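Local coordinates for single-stranded DNA-binding protein 1 (PDB 4DAM) that binds single-stranded DNA through its OB-fold domain, the N-terminal part of the full-length protein, and assembles as a homotetramer, at the interface of chains A and B. Sequence-based numbering; all coordinates share one arbitrary frame. Chains: chain A/B, Single-stranded DNA-binding protein 1.

Contact 1: the interface of chains A and B. Residues chain A 88, 114-117; chain B 88, 114-117.
A:Val88 and B:Val88 meet tip to tip across the two-fold axis and form the apolar centre of this patch of the homotetramer. The CG1 methyls are the nearest pair, 3.5 Å between A:Val88 CG1 and B:Val88 CG1. The CG2 methyls follow at 3.9 Å from A:Val88 CG2 to B:Val88 CG2, so each side chain presents both branches to its twin. CG1 takes the crowded position between the backbone N and the carbonyl carbon (chi1 47° in both chains), which leaves CG2 anti to N. The methyls of A:Ala114 and B:Ala114 border this pair more loosely.

Polar contact runs through two waters; in this patch no nitrogen or oxygen of one chain bonds directly to the other. Water 1 accepts the amide of A:His117, 2.9 Å from its N and 161° at the hydrogen, and lies 2.7 Å from B:His117 O. Water 2 makes the reciprocal bridge, accepting the B:His117 amide (156°) and meeting A:His117 O. Each His117 is thus engaged through its backbone N and O, a link that should depend little on the side chain. Only a weak approach joins the waters to each other.

Backbone packing completes the patch. A:Gly116 CA sits 3.2 Å from B:His117 O, with the twin contact opposite, and the lack of a side chain at Gly116 permits this closeness.

Within each subunit the short strand 114-117 runs beside strand 86-100: A:Val88 N lies 2.9 Å from A:Gly116 O. The patch therefore brings the last strand of each OB-fold subunit, with strand 86-100 next to it, against the same elements of the two-fold mate.

Contact 2: the interface of chains A and B. Residues chain A 19, 21, 88, 90; chain B 19, 90, 114.
B:Gln90 and A:Cys19 meet through water 3, which lies 2.5 Å from the side-chain amide oxygen OE1 of B:Gln90, a short distance, and 3.2 Å from the backbone carbonyl A:Cys19 O. This bridge carries the polar part of the contact; within this patch no nitrogen or oxygen comes within direct bonding distance of a nitrogen or oxygen of the partner chain.

The rest is side-chain packing. B:Gln90 has CG anti to its backbone N (chi1 -168°) and continues extended, which lays its aliphatic stem along the sulfur of A:Cys19, 3.6 Å from SG to B:Gln90 CG. The twin contact puts A:Gln90 CG beside B:Cys19 SG. Between them the two cysteines face each other over the two-fold axis, A:Cys19 CB 3.6 Å from B:Cys19 CB. Their sulfurs are too far apart for a disulfide, 3.7 Å between A:Cys19 SG and B:Cys19 SG.

At the far end, the side chains of B:Gln90 and A:Val21 cross obliquely, and the A:Val21 CG2 methyl packs against the amide end, 3.2 Å from B:Gln90 NE2. An alanine in place of B:Gln90 would probably leave water 3 without its amide partner and open a gap beside the A:Cys19 sulfur and the A:Val21 methyl. That valine is also backed by B:Ala114, whose CB lies 4.0 Å from A:Val21 CG2.

Contact 1: the interface of chains A and B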
# COMPACT_ATOMS: atom_id res chain seq x y z
N VAL A 88 4.75 -3.11 13.51
CA VAL A 88 4.24 -2.60 12.25
C VAL A 88 5.25 -1.57 11.74
O VAL A 88 5.67 -0.68 12.48
CB VAL A 88 2.82 -2.03 12.37
CG1 VAL A 88 2.62 -1.10 13.55
CG2 VAL A 88 2.41 -1.35 11.06
N ALA A 114 7.84 5.00 9.87
CA ALA A 114 7.09 4.78 11.10
C ALA A 114 7.30 3.35 11.53
O ALA A 114 7.35 2.44 10.69
CB ALA A 114 5.60 5.06 10.86
N ILE A 115 7.47 3.14 12.83
CA ILE A 115 7.57 1.81 13.40
C ILE A 115 6.81 1.85 14.72
O ILE A 115 6.92 2.81 15.48
CB ILE A 115 9.02 1.37 13.73
CG1 ILE A 115 9.93 1.41 12.49
CG2 ILE A 115 9.03 -0.06 14.29
CD1 ILE A 115 11.41 1.21 12.78
N GLY A 116 6.04 0.81 14.98
CA GLY A 116 5.37 0.71 16.29
C GLY A 116 5.26 -0.72 16.74
O GLY A 116 5.19 -1.63 15.92
N HIS A 117 5.27 -0.93 18.06
CA HIS A 117 4.92 -2.22 18.60
C HIS A 117 3.47 -2.51 18.26
O HIS A 117 2.61 -1.65 18.47
CB HIS A 117 5.10 -2.22 20.12
CG HIS A 117 6.53 -2.20 20.55
ND1 HIS A 117 7.30 -3.32 20.60
CD2 HIS A 117 7.35 -1.16 20.92
CE1 HIS A 117 8.54 -2.97 21.01
NE2 HIS A 117 8.57 -1.67 21.20
N VAL B 88 0.49 4.41 14.24
CA VAL B 88 0.49 3.84 12.89
C VAL B 88 -0.60 2.80 12.83
O VAL B 88 -0.71 1.95 13.72
CB VAL B 88 1.86 3.28 12.51
CG1 VAL B 88 2.45 2.41 13.61
CG2 VAL B 88 1.79 2.51 11.18
N ALA B 114 -3.62 -3.84 12.37
CA ALA B 114 -2.46 -3.53 13.21
C ALA B 114 -2.52 -2.08 13.60
O ALA B 114 -2.90 -1.24 12.80
CB ALA B 114 -1.17 -3.80 12.45
N ILE B 115 -2.20 -1.82 14.86
CA ILE B 115 -2.09 -0.48 15.38
C ILE B 115 -0.90 -0.48 16.33
O ILE B 115 -0.73 -1.39 17.12
CB ILE B 115 -3.33 -0.03 16.21
CG1 ILE B 115 -4.61 -0.11 15.39
CG2 ILE B 115 -3.15 1.38 16.72
CD1 ILE B 115 -5.87 0.06 16.21
N GLY B 116 -0.09 0.57 16.25
CA GLY B 116 0.97 0.76 17.23
C GLY B 116 1.26 2.20 17.52
O GLY B 116 1.04 3.06 16.67
N HIS B 117 1.75 2.49 18.73
CA HIS B 117 2.29 3.78 19.03
C HIS B 117 3.50 4.02 18.13
O HIS B 117 4.38 3.17 18.04
CB HIS B 117 2.72 3.84 20.50
CG HIS B 117 1.56 3.84 21.49
ND1 HIS B 117 0.89 4.97 21.83
CD2 HIS B 117 0.99 2.81 22.22
CE1 HIS B 117 -0.08 4.66 22.74
NE2 HIS B 117 -0.03 3.34 22.96
O HOH W 1 5.42 1.38 19.75
O HOH W 2 2.38 0.23 20.39

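Contact 2: the interface of chains A and B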
# COMPACT_ATOMS: atom_id res chain seq x y z
N CYS A 19 3.75 -1.26 3.84
CA CYS A 19 3.47 -1.42 5.26
C CYS A 19 3.58 -2.91 5.54
O CYS A 19 2.96 -3.74 4.85
CB CYS A 19 2.09 -0.91 5.59
SG CYS A 19 1.72 -1.30 7.32
N VAL A 21 3.85 -5.96 8.54
CA VAL A 21 3.51 -6.33 9.91
C VAL A 21 4.20 -7.65 10.18
O VAL A 21 3.90 -8.66 9.54
CB VAL A 21 2.00 -6.44 10.06
CG1 VAL A 21 1.62 -6.79 11.51
CG2 VAL A 21 1.34 -5.13 9.62
N VAL A 88 4.75 -3.11 13.51
CA VAL A 88 4.24 -2.60 12.25
C VAL A 88 5.25 -1.57 11.74
O VAL A 88 5.67 -0.68 12.48
CB VAL A 88 2.82 -2.03 12.37
CG1 VAL A 88 2.62 -1.10 13.55
CG2 VAL A 88 2.41 -1.35 11.06
N GLN A 90 6.13 1.03 8.44
CA GLN A 90 5.79 1.71 7.19
C GLN A 90 7.03 2.38 6.65
O GLN A 90 7.75 3.05 7.38
CB GLN A 90 4.72 2.76 7.41
CG GLN A 90 4.13 3.27 6.11
CD GLN A 90 3.60 4.70 6.20
OE1 GLN A 90 2.66 5.05 5.48
NE2 GLN A 90 4.18 5.52 7.09
N CYS B 19 -2.40 2.20 4.97
CA CYS B 19 -1.52 2.39 6.13
C CYS B 19 -1.50 3.89 6.38
O CYS B 19 -1.22 4.68 5.46
CB CYS B 19 -0.10 1.88 5.92
SG CYS B 19 0.93 2.28 7.41
N GLN B 90 -2.71 0.08 10.20
CA GLN B 90 -2.85 -0.65 8.94
C GLN B 90 -4.18 -1.36 8.95
O GLN B 90 -4.53 -2.00 9.93
CB GLN B 90 -1.76 -1.70 8.76
CG GLN B 90 -1.72 -2.26 7.33
CD GLN B 90 -1.20 -3.69 7.22
OE1 GLN B 90 -0.56 -4.04 6.23
NE2 GLN B 90 -1.47 -4.53 8.21
N ALA B 114 -3.62 -3.84 12.37
CA ALA B 114 -2.46 -3.53 13.21
C ALA B 114 -2.52 -2.08 13.60
O ALA B 114 -2.90 -1.24 12.80
CB ALA B 114 -1.17 -3.80 12.45
O HOH W 3 0.73 -5.96 5.20

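Contacts 1 and 2 are neighbouring patches of one two-fold interface, their C-alpha centres about 6 Å apart, and they share A:Val88 and B:Ala114. Strands 86-100 and 114-117 serve both; strand 17-24 enters in contact 2 alone. Along strand 86-100, Val88 works mainly in contact 1 and Gln90 in contact 2, so the Val88 and Cys19 side chains form a packed core along the axis, with the bridging waters toward its two ends. Together they hold two OB-fold subunits together in one of the pairings within the homotetramer.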